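Local coordinates for protein histidine kinase (PDB 6NB0) that probably acts as a phosphorelay sensor kinase, transferring phosphate from ATP to a protein histidine, at residues A179-V184 with P227-N232; V184-E189 with S248-L253; A219-P224 with Q237-R242; F265-F270 with S276-R281. All coordinates share one frame; numbering follows the deposited sequence.

Contact 1: residues A179-V184 with P227-N232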
loop_
_atom_site.group_PDB
_atom_site.type_symbol
_atom_site.label_atom_id
_atom_site.label_comp_id
_atom_site.label_asym_id
_atom_site.label_seq_id
_atom_site.Cartn_x
_atom_site.Cartn_y
_atom_site.Cartn_z
ATOM N N ALA A 179 -6.401 -1.798 -11.585
ATOM C CA ALA A 179 -7.401 -0.758 -11.811
ATOM C C ALA A 179 -8.767 -1.349 -12.126
ATOM O O ALA A 179 -9.783 -0.895 -11.588
ATOM C CB ALA A 179 -6.941 0.181 -12.936
ATOM N N LEU A 180 -8.814 -2.374 -12.984
ATOM C CA LEU A 180 -10.101 -2.970 -13.318
ATOM C C LEU A 180 -10.671 -3.730 -12.133
ATOM O O LEU A 180 -11.882 -3.690 -11.890
ATOM C CB LEU A 180 -9.967 -3.890 -14.527
ATOM C CG LEU A 180 -9.502 -3.171 -15.810
ATOM C CD1 LEU A 180 -9.278 -4.205 -16.882
ATOM C CD2 LEU A 180 -10.529 -2.158 -16.279
ATOM N N TRP A 181 -9.814 -4.436 -11.397
ATOM C CA TRP A 181 -10.266 -5.089 -10.166
ATOM C C TRP A 181 -10.972 -4.098 -9.241
ATOM O O TRP A 181 -12.052 -4.381 -8.710
ATOM C CB TRP A 181 -9.049 -5.717 -9.474
ATOM C CG TRP A 181 -9.365 -6.434 -8.167
ATOM C CD1 TRP A 181 -9.626 -7.765 -7.998
ATOM C CD2 TRP A 181 -9.408 -5.837 -6.858
ATOM N NE1 TRP A 181 -9.847 -8.038 -6.639
ATOM C CE2 TRP A 181 -9.720 -6.860 -5.934
ATOM C CE3 TRP A 181 -9.218 -4.524 -6.379
ATOM C CZ2 TRP A 181 -9.839 -6.617 -4.558
ATOM C CZ3 TRP A 181 -9.335 -4.289 -5.009
ATOM C CH2 TRP A 181 -9.653 -5.322 -4.124
ATOM N N LEU A 182 -10.372 -2.918 -9.042
ATOM C CA LEU A 182 -10.939 -1.949 -8.102
ATOM C C LEU A 182 -12.201 -1.321 -8.663
ATOM O O LEU A 182 -13.170 -1.094 -7.927
ATOM C CB LEU A 182 -9.894 -0.871 -7.780
ATOM C CG LEU A 182 -10.316 0.250 -6.805
ATOM C CD1 LEU A 182 -10.760 -0.344 -5.453
ATOM C CD2 LEU A 182 -9.145 1.226 -6.583
ATOM N N LEU A 183 -12.205 -1.041 -9.971
ATOM C CA LEU A 183 -13.398 -0.530 -10.643
ATOM C C LEU A 183 -14.607 -1.421 -10.358
ATOM O O LEU A 183 -15.687 -0.931 -10.000
ATOM C CB LEU A 183 -13.118 -0.453 -12.148
ATOM C CG LEU A 183 -13.829 0.569 -13.024
ATOM C CD1 LEU A 183 -13.289 1.963 -12.697
ATOM C CD2 LEU A 183 -13.628 0.215 -14.505
ATOM N N VAL A 184 -14.437 -2.745 -10.505
ATOM C CA VAL A 184 -15.549 -3.668 -10.249
ATOM C C VAL A 184 -15.788 -3.852 -8.748
ATOM O O VAL A 184 -16.938 -3.881 -8.290
ATOM C CB VAL A 184 -15.298 -5.030 -10.940
ATOM C CG1 VAL A 184 -16.508 -5.971 -10.728
ATOM C CG2 VAL A 184 -15.030 -4.834 -12.476
ATOM N N PRO A 227 -20.011 -8.792 4.262
ATOM C CA PRO A 227 -18.568 -8.974 4.034
ATOM C C PRO A 227 -18.008 -7.789 3.263
ATOM O O PRO A 227 -18.708 -7.142 2.484
ATOM C CB PRO A 227 -18.479 -10.263 3.204
ATOM C CG PRO A 227 -19.819 -10.950 3.374
ATOM C CD PRO A 227 -20.834 -9.891 3.713
ATOM N N HIS A 228 -16.721 -7.516 3.473
ATOM C CA HIS A 228 -16.067 -6.425 2.762
ATOM C C HIS A 228 -14.656 -6.835 2.386
ATOM O O HIS A 228 -14.062 -7.714 3.010
ATOM C CB HIS A 228 -16.011 -5.160 3.632
ATOM C CG HIS A 228 -17.360 -4.596 3.946
ATOM N ND1 HIS A 228 -18.131 -3.953 3.005
ATOM C CD2 HIS A 228 -18.069 -4.575 5.097
ATOM C CE1 HIS A 228 -19.264 -3.559 3.567
ATOM N NE2 HIS A 228 -19.251 -3.930 4.832
ATOM N N VAL A 229 -14.117 -6.173 1.363
ATOM C CA VAL A 229 -12.717 -6.307 0.979
ATOM C C VAL A 229 -11.953 -4.997 1.193
ATOM O O VAL A 229 -10.836 -5.001 1.713
ATOM C CB VAL A 229 -12.610 -6.774 -0.494
ATOM C CG1 VAL A 229 -11.199 -6.652 -1.019
ATOM C CG2 VAL A 229 -13.087 -8.221 -0.647
ATOM N N LEU A 230 -12.551 -3.871 0.807
ATOM C CA LEU A 230 -11.848 -2.594 0.929
ATOM C C LEU A 230 -11.761 -2.150 2.396
ATOM O O LEU A 230 -12.557 -2.548 3.249
ATOM C CB LEU A 230 -12.543 -1.528 0.066
ATOM C CG LEU A 230 -12.653 -1.875 -1.431
ATOM C CD1 LEU A 230 -13.392 -0.777 -2.234
ATOM C CD2 LEU A 230 -11.249 -2.149 -2.078
ATOM N N GLU A 231 -10.787 -1.288 2.677
ATOM C CA GLU A 231 -10.559 -0.830 4.048
ATOM C C GLU A 231 -11.786 -0.132 4.615
ATOM O O GLU A 231 -12.484 0.605 3.913
ATOM C CB GLU A 231 -9.379 0.136 4.108
ATOM C CG GLU A 231 -8.006 -0.467 3.945
ATOM C CD GLU A 231 -6.942 0.623 3.976
ATOM O OE1 GLU A 231 -7.056 1.582 3.162
ATOM O OE2 GLU A 231 -6.018 0.535 4.814
ATOM N N ASN A 232 -12.014 -0.329 5.915
ATOM C CA ASN A 232 -13.184 0.252 6.561
ATOM C C ASN A 232 -13.225 1.779 6.412
ATOM O O ASN A 232 -14.265 2.359 6.061
ATOM C CB ASN A 232 -13.219 -0.145 8.034
ATOM C CG ASN A 232 -14.494 0.299 8.722
ATOM O OD1 ASN A 232 -14.580 1.418 9.215
ATOM N ND2 ASN A 232 -15.490 -0.581 8.758
#
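The backbone N atoms of Val-229 and Leu-230 both donate to OE2 of Glu-189, a buried carboxylate about two turns beyond Trp-181 and Leu-182 on helix 173-189. Its other oxygen, OE1, takes ND1 of His-228 and a salt bridge from Arg-154, so the loop 227-232 is tied to the end of this helix, and its side chains are laid against the turns before it. Trp-181 reaches them with its six-membered ring: CG lies anti to the backbone N (chi1 180°), which sends CH2 to 3.7 Å from CG1 of Val-229. That methyl sits at the ring edge, near its plane, with Trp-181 CZ2 almost equally close to CG1 of Val-229 at 3.8 Å. Val-229 was modelled in two conformers, so its distances hold for one of them. Leu-230 runs past the indole in the opposite direction, and its CD2 lies 4.1 Å from Trp-181 CH2. CD1 of Leu-182 is 3.9 Å from CD2 of Leu-230, so this one methyl touches both the indole and Leu-182. Helix 44-68 adds Thr-53 and Arg-49 beside Trp-181, while Leu-253 and Cys-254 of helix 252-260 flank Leu-182. With no hydrogen bond between the two segments themselves, their contact is apolar packing; the carboxylate fastens the loop by two consecutive amides, which together with His-228 and Arg-154 satisfy its buried oxygens.

Contact 2: residues V184-E189 with S248-L253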
loop_
_atom_site.group_PDB
_atom_site.type_symbol
_atom_site.label_atom_id
_atom_site.label_comp_id
_atom_site.label_asym_id
_atom_site.label_seq_id
_atom_site.Cartn_x
_atom_site.Cartn_y
_atom_site.Cartn_z
ATOM N N VAL A 184 -14.437 -2.745 -10.505
ATOM C CA VAL A 184 -15.549 -3.668 -10.249
ATOM C C VAL A 184 -15.788 -3.852 -8.748
ATOM O O VAL A 184 -16.938 -3.881 -8.290
ATOM C CB VAL A 184 -15.298 -5.030 -10.940
ATOM C CG1 VAL A 184 -16.508 -5.971 -10.728
ATOM C CG2 VAL A 184 -15.030 -4.834 -12.476
ATOM N N THR A 185 -14.720 -4.030 -7.969
ATOM C CA THR A 185 -14.877 -4.269 -6.529
ATOM C C THR A 185 -15.592 -3.102 -5.844
ATOM O O THR A 185 -16.430 -3.307 -4.952
ATOM C CB THR A 185 -13.498 -4.500 -5.904
ATOM O OG1 THR A 185 -12.941 -5.711 -6.440
ATOM C CG2 THR A 185 -13.585 -4.639 -4.383
ATOM N N PHE A 186 -15.263 -1.872 -6.231
ATOM C CA PHE A 186 -15.944 -0.717 -5.637
ATOM C C PHE A 186 -17.450 -0.799 -5.864
ATOM O O PHE A 186 -18.255 -0.557 -4.947
ATOM C CB PHE A 186 -15.373 0.583 -6.225
ATOM C CG PHE A 186 -16.026 1.830 -5.656
ATOM C CD1 PHE A 186 -17.160 2.356 -6.226
ATOM C CD2 PHE A 186 -15.504 2.433 -4.518
ATOM C CE1 PHE A 186 -17.789 3.485 -5.672
ATOM C CE2 PHE A 186 -16.106 3.554 -3.955
ATOM C CZ PHE A 186 -17.239 4.087 -4.538
ATOM N N ALA A 187 -17.852 -1.101 -7.103
ATOM C CA ALA A 187 -19.276 -1.191 -7.412
ATOM C C ALA A 187 -19.926 -2.296 -6.599
ATOM O O ALA A 187 -21.022 -2.109 -6.052
ATOM C CB ALA A 187 -19.468 -1.428 -8.918
ATOM N N VAL A 188 -19.226 -3.434 -6.453
ATOM C CA VAL A 188 -19.743 -4.538 -5.642
ATOM C C VAL A 188 -19.914 -4.093 -4.193
ATOM O O VAL A 188 -20.944 -4.366 -3.563
ATOM C CB VAL A 188 -18.819 -5.767 -5.753
ATOM C CG1 VAL A 188 -19.229 -6.838 -4.727
ATOM C CG2 VAL A 188 -18.895 -6.332 -7.191
ATOM N N GLU A 189 -18.907 -3.385 -3.644
ATOM C CA GLU A 189 -19.007 -2.917 -2.257
ATOM C C GLU A 189 -20.201 -2.000 -2.078
ATOM O O GLU A 189 -20.846 -1.994 -1.016
ATOM C CB GLU A 189 -17.715 -2.194 -1.837
ATOM C CG GLU A 189 -16.510 -3.122 -1.588
ATOM C CD GLU A 189 -16.489 -3.692 -0.171
ATOM O OE1 GLU A 189 -17.568 -3.813 0.446
ATOM O OE2 GLU A 189 -15.398 -4.036 0.322
ATOM N N SER A 248 -13.933 9.845 -4.631
ATOM C CA SER A 248 -13.753 9.105 -3.386
ATOM C C SER A 248 -12.307 8.615 -3.306
ATOM O O SER A 248 -11.775 8.092 -4.286
ATOM C CB SER A 248 -14.726 7.924 -3.343
ATOM O OG SER A 248 -16.091 8.360 -3.392
ATOM N N TRP A 249 -11.656 8.824 -2.154
ATOM C CA TRP A 249 -10.215 8.561 -2.056
ATOM C C TRP A 249 -9.870 7.146 -2.478
ATOM O O TRP A 249 -8.820 6.900 -3.094
ATOM C CB TRP A 249 -9.737 8.773 -0.626
ATOM C CG TRP A 249 -9.846 10.153 -0.140
ATOM C CD1 TRP A 249 -10.208 11.260 -0.855
ATOM C CD2 TRP A 249 -9.563 10.596 1.188
ATOM N NE1 TRP A 249 -10.165 12.376 -0.041
ATOM C CE2 TRP A 249 -9.780 11.992 1.219
ATOM C CE3 TRP A 249 -9.163 9.945 2.363
ATOM C CZ2 TRP A 249 -9.596 12.753 2.381
ATOM C CZ3 TRP A 249 -8.972 10.713 3.519
ATOM C CH2 TRP A 249 -9.200 12.095 3.517
ATOM N N VAL A 250 -10.752 6.198 -2.169
ATOM C CA VAL A 250 -10.408 4.802 -2.393
ATOM C C VAL A 250 -10.252 4.488 -3.879
ATOM O O VAL A 250 -9.642 3.477 -4.221
ATOM C CB VAL A 250 -11.459 3.880 -1.732
ATOM C CG1 VAL A 250 -12.801 3.941 -2.470
ATOM C CG2 VAL A 250 -10.957 2.430 -1.678
ATOM N N LEU A 251 -10.775 5.328 -4.779
ATOM C CA LEU A 251 -10.653 5.065 -6.214
ATOM C C LEU A 251 -9.357 5.626 -6.803
ATOM O O LEU A 251 -9.174 5.598 -8.025
ATOM C CB LEU A 251 -11.878 5.623 -6.964
ATOM C CG LEU A 251 -13.147 4.786 -6.713
ATOM C CD1 LEU A 251 -14.443 5.484 -7.146
ATOM C CD2 LEU A 251 -13.049 3.396 -7.343
ATOM N N ALA A 252 -8.470 6.142 -5.954
ATOM C CA ALA A 252 -7.237 6.760 -6.413
ATOM C C ALA A 252 -6.467 5.867 -7.386
ATOM O O ALA A 252 -5.891 6.359 -8.366
ATOM C CB ALA A 252 -6.371 7.099 -5.206
ATOM N N LEU A 253 -6.425 4.553 -7.123
ATOM C CA LEU A 253 -5.679 3.655 -8.007
ATOM C C LEU A 253 -6.211 3.710 -9.440
ATOM O O LEU A 253 -5.429 3.786 -10.391
ATOM C CB LEU A 253 -5.715 2.218 -7.473
ATOM C CG LEU A 253 -4.706 1.246 -8.109
ATOM C CD1 LEU A 253 -4.401 0.097 -7.139
ATOM C CD2 LEU A 253 -5.227 0.659 -9.393
#
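The ring of Phe-186 carries Leu-251 over one face and Val-250 at an edge, within the helical layer of what is, by topology, the ATPase-type alpha/beta sandwich of histidine kinases. CD1 of Leu-251 stands 3.9 Å from the centroid of the Phe-186 ring and only 4° off the ring normal, a centred CH-pi contact. The second methyl of Leu-251, CD2, serves the root of the same side chain and lies 3.8 Å from Phe-186 CG. Between them the two branches span one face, from the ring centre back to its attachment, the leucine crossing the phenylalanine at about a right angle. Val-250 comes in near the ring plane instead, its CG1 3.6 Å from CE2 of Phe-186. It gets there because CG1 lies between the backbone N and the carbonyl carbon (chi1 70°), with CG2 anti to N. Phe-186 itself extends CG anti to its amide nitrogen, which carries the ring off helix 173-189 straight at the incoming turn. That turn, a 3-10 segment leading into helix 252-260, brings two consecutive residues onto one aromatic ring. Phe-270 and Ala-238 also touch Phe-186 in this buried contact. Trp-249 of the same turn takes no part here; it meets the His-60 ring and packs on Thr-118 of the second subunit. The turn closes on its own backbone, N of Leu-251 donating to O of Ser-248 over 3.0 Å.

Contact 3: residues A219-P224 with Q237-R242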
loop_
_atom_site.group_PDB
_atom_site.type_symbol
_atom_site.label_atom_id
_atom_site.label_comp_id
_atom_site.label_asym_id
_atom_site.label_seq_id
_atom_site.Cartn_x
_atom_site.Cartn_y
_atom_site.Cartn_z
ATOM N N ALA A 219 -25.212 2.791 1.068
ATOM C CA ALA A 219 -25.190 2.359 2.467
ATOM C C ALA A 219 -24.538 0.993 2.648
ATOM O O ALA A 219 -24.045 0.695 3.745
ATOM C CB ALA A 219 -26.612 2.330 3.047
ATOM N N ALA A 220 -24.500 0.162 1.598
ATOM C CA ALA A 220 -23.836 -1.133 1.719
ATOM C C ALA A 220 -22.335 -0.990 1.964
ATOM O O ALA A 220 -21.721 -1.889 2.544
ATOM C CB ALA A 220 -24.107 -1.972 0.470
ATOM N N LEU A 221 -21.729 0.127 1.534
ATOM C CA LEU A 221 -20.288 0.329 1.714
ATOM C C LEU A 221 -19.880 0.222 3.176
ATOM O O LEU A 221 -18.772 -0.233 3.495
ATOM C CB LEU A 221 -19.901 1.712 1.174
ATOM C CG LEU A 221 -19.633 1.770 -0.329
ATOM C CD1 LEU A 221 -19.686 3.219 -0.807
ATOM C CD2 LEU A 221 -18.259 1.145 -0.587
ATOM N N THR A 222 -20.739 0.684 4.082
ATOM C CA THR A 222 -20.395 0.754 5.494
ATOM C C THR A 222 -21.249 -0.171 6.345
ATOM O O THR A 222 -21.261 -0.032 7.567
ATOM C CB THR A 222 -20.503 2.196 6.013
ATOM O OG1 THR A 222 -21.800 2.724 5.720
ATOM C CG2 THR A 222 -19.441 3.087 5.374
ATOM N N ASP A 223 -21.959 -1.109 5.734
ATOM C CA ASP A 223 -22.831 -1.993 6.502
ATOM C C ASP A 223 -21.994 -3.069 7.191
ATOM O O ASP A 223 -21.448 -3.947 6.512
ATOM C CB ASP A 223 -23.881 -2.611 5.564
ATOM C CG ASP A 223 -24.923 -3.443 6.290
ATOM O OD1 ASP A 223 -24.712 -3.831 7.452
ATOM O OD2 ASP A 223 -25.964 -3.721 5.674
ATOM N N PRO A 224 -21.905 -3.069 8.531
ATOM C CA PRO A 224 -21.049 -4.055 9.218
ATOM C C PRO A 224 -21.565 -5.478 9.165
ATOM O O PRO A 224 -20.815 -6.390 9.526
ATOM C CB PRO A 224 -21.007 -3.543 10.669
ATOM C CG PRO A 224 -22.276 -2.775 10.838
ATOM C CD PRO A 224 -22.562 -2.153 9.478
ATOM N N GLN A 237 -15.146 6.823 3.936
ATOM C CA GLN A 237 -14.841 8.057 3.216
ATOM C C GLN A 237 -15.579 8.114 1.889
ATOM O O GLN A 237 -15.967 9.207 1.447
ATOM C CB GLN A 237 -13.323 8.203 2.989
ATOM C CG GLN A 237 -12.876 9.638 2.676
ATOM C CD GLN A 237 -13.090 10.041 1.212
ATOM O OE1 GLN A 237 -13.091 9.193 0.321
ATOM N NE2 GLN A 237 -13.295 11.341 0.974
ATOM N N ALA A 238 -15.827 6.953 1.269
ATOM C CA ALA A 238 -16.463 6.944 -0.047
ATOM C C ALA A 238 -17.928 7.364 0.018
ATOM O O ALA A 238 -18.477 7.777 -1.008
ATOM C CB ALA A 238 -16.355 5.563 -0.692
ATOM N N THR A 239 -18.580 7.239 1.182
ATOM C CA THR A 239 -19.956 7.719 1.307
ATOM C C THR A 239 -20.023 9.221 1.519
ATOM O O THR A 239 -21.124 9.777 1.522
ATOM C CB THR A 239 -20.693 7.016 2.458
ATOM O OG1 THR A 239 -20.135 7.417 3.712
ATOM C CG2 THR A 239 -20.630 5.488 2.336
ATOM N N HIS A 240 -18.886 9.885 1.710
ATOM C CA HIS A 240 -18.907 11.310 2.010
ATOM C C HIS A 240 -19.211 12.108 0.747
ATOM O O HIS A 240 -18.802 11.720 -0.353
ATOM C CB HIS A 240 -17.565 11.793 2.561
ATOM C CG HIS A 240 -17.202 11.220 3.892
ATOM N ND1 HIS A 240 -16.038 11.563 4.544
ATOM C CD2 HIS A 240 -17.835 10.328 4.689
ATOM C CE1 HIS A 240 -15.972 10.910 5.689
ATOM N NE2 HIS A 240 -17.051 10.161 5.807
ATOM N N PRO A 241 -19.895 13.245 0.890
ATOM C CA PRO A 241 -20.114 14.133 -0.255
ATOM C C PRO A 241 -18.798 14.584 -0.867
ATOM O O PRO A 241 -17.871 15.001 -0.169
ATOM C CB PRO A 241 -20.880 15.319 0.358
ATOM C CG PRO A 241 -21.532 14.775 1.565
ATOM C CD PRO A 241 -20.611 13.703 2.096
ATOM N N ARG A 242 -18.718 14.504 -2.188
ATOM C CA ARG A 242 -17.473 14.803 -2.874
ATOM C C ARG A 242 -17.381 16.281 -3.211
ATOM O O ARG A 242 -18.328 16.870 -3.750
ATOM C CB ARG A 242 -17.338 13.947 -4.131
ATOM C CG ARG A 242 -17.172 12.459 -3.809
ATOM C CD ARG A 242 -17.600 11.599 -4.972
ATOM N NE ARG A 242 -16.963 12.071 -6.198
ATOM C CZ ARG A 242 -17.379 11.751 -7.421
ATOM N NH1 ARG A 242 -18.455 10.987 -7.577
ATOM N NH2 ARG A 242 -16.730 12.214 -8.481
#
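Within the connection from strand 207-214 to helix 252-260, which by position probably corresponds to the ATP-lid region of histidine kinase catalytic domains, Leu-221 and Thr-222 pack on Ala-238 and Thr-239, in and just after the short helix 232-238. The methyl of Thr-239, CG2, does most of the touching. It lies 4.0 Å from CD1 of Leu-221, and the two side chains slide past each other in opposite directions, so that Leu-221 CB is equally near. The same CG2 meets Thr-222 tip to tip, methyl against methyl, with CG2 of Thr-239 4.1 Å from CG2 of Thr-222. Chi1 of Thr-239 (68°) explains the division of labour: it turns CG2 to the partner loop, while OG1 bonds to the carbonyl O of Ala-236 three residues back. Ala-238 adds a second point of contact, its CB standing 4.1 Å from CD1 of Leu-221. Leu-221 and Ala-238 are buried, Leu-221 also touching Glu-189 and Phe-270, whereas the two threonines are partly exposed. The carbonyl O of Leu-221 accepts NH1 of Arg-235 on the same short helix, adding a polar tie to the apolar one. A threonine hydroxyl returning to a carbonyl of the preceding turn is common in helices, here leaving its methyl to join helix and loop in the putative lid region.

Contact 4: residues F265-F270 with S276-R281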
loop_
_atom_site.group_PDB
_atom_site.type_symbol
_atom_site.label_atom_id
_atom_site.label_comp_id
_atom_site.label_asym_id
_atom_site.label_seq_id
_atom_site.Cartn_x
_atom_site.Cartn_y
_atom_site.Cartn_z
ATOM N N PHE A 265 -10.236 9.073 -15.731
ATOM C CA PHE A 265 -11.155 8.299 -14.895
ATOM C C PHE A 265 -12.270 9.214 -14.411
ATOM O O PHE A 265 -12.013 10.359 -14.044
ATOM C CB PHE A 265 -10.415 7.690 -13.708
ATOM C CG PHE A 265 -11.328 7.041 -12.715
ATOM C CD1 PHE A 265 -11.974 5.875 -13.036
ATOM C CD2 PHE A 265 -11.576 7.637 -11.474
ATOM C CE1 PHE A 265 -12.850 5.272 -12.128
ATOM C CE2 PHE A 265 -12.459 7.041 -10.564
ATOM C CZ PHE A 265 -13.086 5.856 -10.887
ATOM N N GLU A 266 -13.514 8.736 -14.453
ATOM C CA GLU A 266 -14.653 9.535 -14.021
ATOM C C GLU A 266 -15.494 8.700 -13.073
ATOM O O GLU A 266 -15.938 7.600 -13.439
ATOM C CB GLU A 266 -15.497 10.010 -15.211
ATOM C CG GLU A 266 -14.728 10.850 -16.212
ATOM C CD GLU A 266 -15.620 11.491 -17.253
ATOM O OE1 GLU A 266 -16.478 10.788 -17.825
ATOM O OE2 GLU A 266 -15.469 12.704 -17.486
ATOM N N GLN A 267 -15.704 9.221 -11.865
ATOM C CA GLN A 267 -16.617 8.630 -10.895
ATOM C C GLN A 267 -17.930 9.406 -10.947
ATOM O O GLN A 267 -17.976 10.596 -10.593
ATOM C CB GLN A 267 -16.013 8.656 -9.492
ATOM C CG GLN A 267 -16.914 8.022 -8.456
ATOM C CD GLN A 267 -16.461 8.293 -7.059
ATOM O OE1 GLN A 267 -15.423 8.931 -6.841
ATOM N NE2 GLN A 267 -17.251 7.838 -6.082
ATOM N N GLY A 268 -18.991 8.759 -11.431
ATOM C CA GLY A 268 -20.291 9.406 -11.416
ATOM C C GLY A 268 -20.844 9.483 -10.002
ATOM O O GLY A 268 -20.328 8.878 -9.054
ATOM N N GLU A 269 -21.931 10.223 -9.859
ATOM C CA GLU A 269 -22.577 10.286 -8.559
ATOM C C GLU A 269 -23.338 8.987 -8.295
ATOM O O GLU A 269 -23.522 8.148 -9.187
ATOM C CB GLU A 269 -23.501 11.499 -8.469
ATOM C CG GLU A 269 -24.758 11.397 -9.308
ATOM C CD GLU A 269 -25.797 12.455 -8.956
ATOM O OE1 GLU A 269 -25.783 12.969 -7.814
ATOM O OE2 GLU A 269 -26.632 12.773 -9.828
ATOM N N PHE A 270 -23.718 8.788 -7.036
ATOM C CA PHE A 270 -24.632 7.704 -6.686
ATOM C C PHE A 270 -26.030 8.158 -7.090
ATOM O O PHE A 270 -26.609 9.043 -6.455
ATOM C CB PHE A 270 -24.555 7.362 -5.197
ATOM C CG PHE A 270 -23.228 6.754 -4.766
ATOM C CD1 PHE A 270 -22.786 5.548 -5.292
ATOM C CD2 PHE A 270 -22.435 7.380 -3.809
ATOM C CE1 PHE A 270 -21.589 4.980 -4.873
ATOM C CE2 PHE A 270 -21.218 6.815 -3.402
ATOM C CZ PHE A 270 -20.813 5.617 -3.922
ATOM N N SER A 276 -25.459 4.048 -11.544
ATOM C CA SER A 276 -24.205 4.745 -11.361
ATOM C C SER A 276 -23.185 4.168 -12.322
ATOM O O SER A 276 -23.332 3.051 -12.827
ATOM C CB SER A 276 -23.701 4.623 -9.922
ATOM O OG SER A 276 -24.717 5.069 -9.030
ATOM N N THR A 277 -22.164 4.962 -12.600
ATOM C CA THR A 277 -21.101 4.532 -13.490
ATOM C C THR A 277 -19.755 4.951 -12.936
ATOM O O THR A 277 -19.621 6.011 -12.313
ATOM C CB THR A 277 -21.248 5.136 -14.897
ATOM O OG1 THR A 277 -21.106 6.561 -14.821
ATOM C CG2 THR A 277 -22.603 4.789 -15.504
ATOM N N LEU A 278 -18.757 4.113 -13.200
ATOM C CA LEU A 278 -17.343 4.469 -13.142
ATOM C C LEU A 278 -16.795 4.286 -14.551
ATOM O O LEU A 278 -17.011 3.228 -15.162
ATOM C CB LEU A 278 -16.574 3.562 -12.172
ATOM C CG LEU A 278 -17.098 3.439 -10.730
ATOM C CD1 LEU A 278 -16.248 2.450 -9.909
ATOM C CD2 LEU A 278 -17.133 4.831 -10.035
ATOM N N LYS A 279 -16.112 5.297 -15.078
ATOM C CA LYS A 279 -15.642 5.250 -16.458
ATOM C C LYS A 279 -14.126 5.356 -16.437
ATOM O O LYS A 279 -13.576 6.328 -15.902
ATOM C CB LYS A 279 -16.246 6.364 -17.310
ATOM C CG LYS A 279 -17.771 6.213 -17.543
ATOM C CD LYS A 279 -18.301 7.377 -18.364
ATOM C CE LYS A 279 -19.809 7.354 -18.408
ATOM N NZ LYS A 279 -20.334 8.370 -19.383
ATOM N N PHE A 280 -13.470 4.371 -17.042
ATOM C CA PHE A 280 -12.016 4.274 -17.127
ATOM C C PHE A 280 -11.608 4.339 -18.600
ATOM O O PHE A 280 -12.204 3.665 -19.446
ATOM C CB PHE A 280 -11.571 2.963 -16.443
ATOM C CG PHE A 280 -10.080 2.697 -16.492
ATOM C CD1 PHE A 280 -9.511 2.047 -17.579
ATOM C CD2 PHE A 280 -9.262 3.064 -15.429
ATOM C CE1 PHE A 280 -8.131 1.782 -17.608
ATOM C CE2 PHE A 280 -7.874 2.808 -15.460
ATOM C CZ PHE A 280 -7.323 2.171 -16.541
ATOM N N ARG A 281 -10.617 5.175 -18.926
ATOM C CA ARG A 281 -10.062 5.190 -20.274
ATOM C C ARG A 281 -8.544 5.155 -20.202
ATOM O O ARG A 281 -7.943 5.793 -19.333
ATOM C CB ARG A 281 -10.425 6.463 -21.081
ATOM C CG ARG A 281 -11.871 6.820 -21.277
ATOM C CD ARG A 281 -11.932 8.038 -22.245
ATOM N NE ARG A 281 -11.150 9.205 -21.804
ATOM C CZ ARG A 281 -9.965 9.575 -22.303
ATOM N NH1 ARG A 281 -9.392 8.875 -23.273
ATOM N NH2 ARG A 281 -9.344 10.653 -21.835
HETATM O O HOH W 1 -18.775 7.921 -14.717
HETATM O O HOH W 2 -20.556 6.333 -9.387
HETATM O O HOH W 3 -23.008 7.757 -11.871
#
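Phe-265 leans over the neighbouring strand of the beta hairpin 264-267/276-283, the edge hairpin of the mixed sheet. From CB its side chain skirts O of Lys-279, with CG 4.0 Å and CD1 3.3 Å from that oxygen, and CE1 ends 4.1 Å from CB of Leu-278. The CA of Phe-280 lies at the ring's edge, near its plane. The chain runs CG anti to the amide nitrogen (chi1 172°), which lays the ring along the sheet face shared with Leu-278 and Phe-280, against helices 173-189 and 252-260. Gln-267 follows on this face, its CG 3.6 Å from CD2 of Leu-278 as the two side chains lie abreast, and its OE1 accepts N of Ser-248. Glu-266 and Lys-279 form the antiparallel hydrogen-bonded pair: each N donates to the other's O over 2.8 Å, Lys-279 N to Glu-266 O being nearly straight (168°). In one of two Glu-266 conformers their side chains cross, OE1 of Glu-266 4.8 Å from NZ of Lys-279. Beyond, Gly-268 N still donates to Thr-277 O. The chain then bows out at Glu-269, and waters link the backbones, one donating to O of Glu-269 at 2.8 Å and accepting from N of Thr-277 at 3.0 Å.

How the contacts relate
Helix 173-189 is the common spine: contacts 1 and 2 share Val-184, their centres 5 Å apart. Contact 4 lies on its sheet side, where Leu-183 CD1 comes within 3.4 Å of Phe-265 CE1. Contact 3, in the probable ATP-lid region, lies about 16 Å from contact 4 between centres, yet Arg-242 NH2 bridges to Gln-267 O at 2.9 Å. His-228 ties contact 1 to contact 3 through its NE2 and Asp-223 O (2.8 Å), and Trp-249 N reaches Gln-237 OE1 at 2.9 Å between contacts 2 and 3. Phe-270 of contact 4 also touches Leu-221 and Phe-186; a glycerol about 4 Å from its side chain, probably from crystallisation, assigns no nucleotide site.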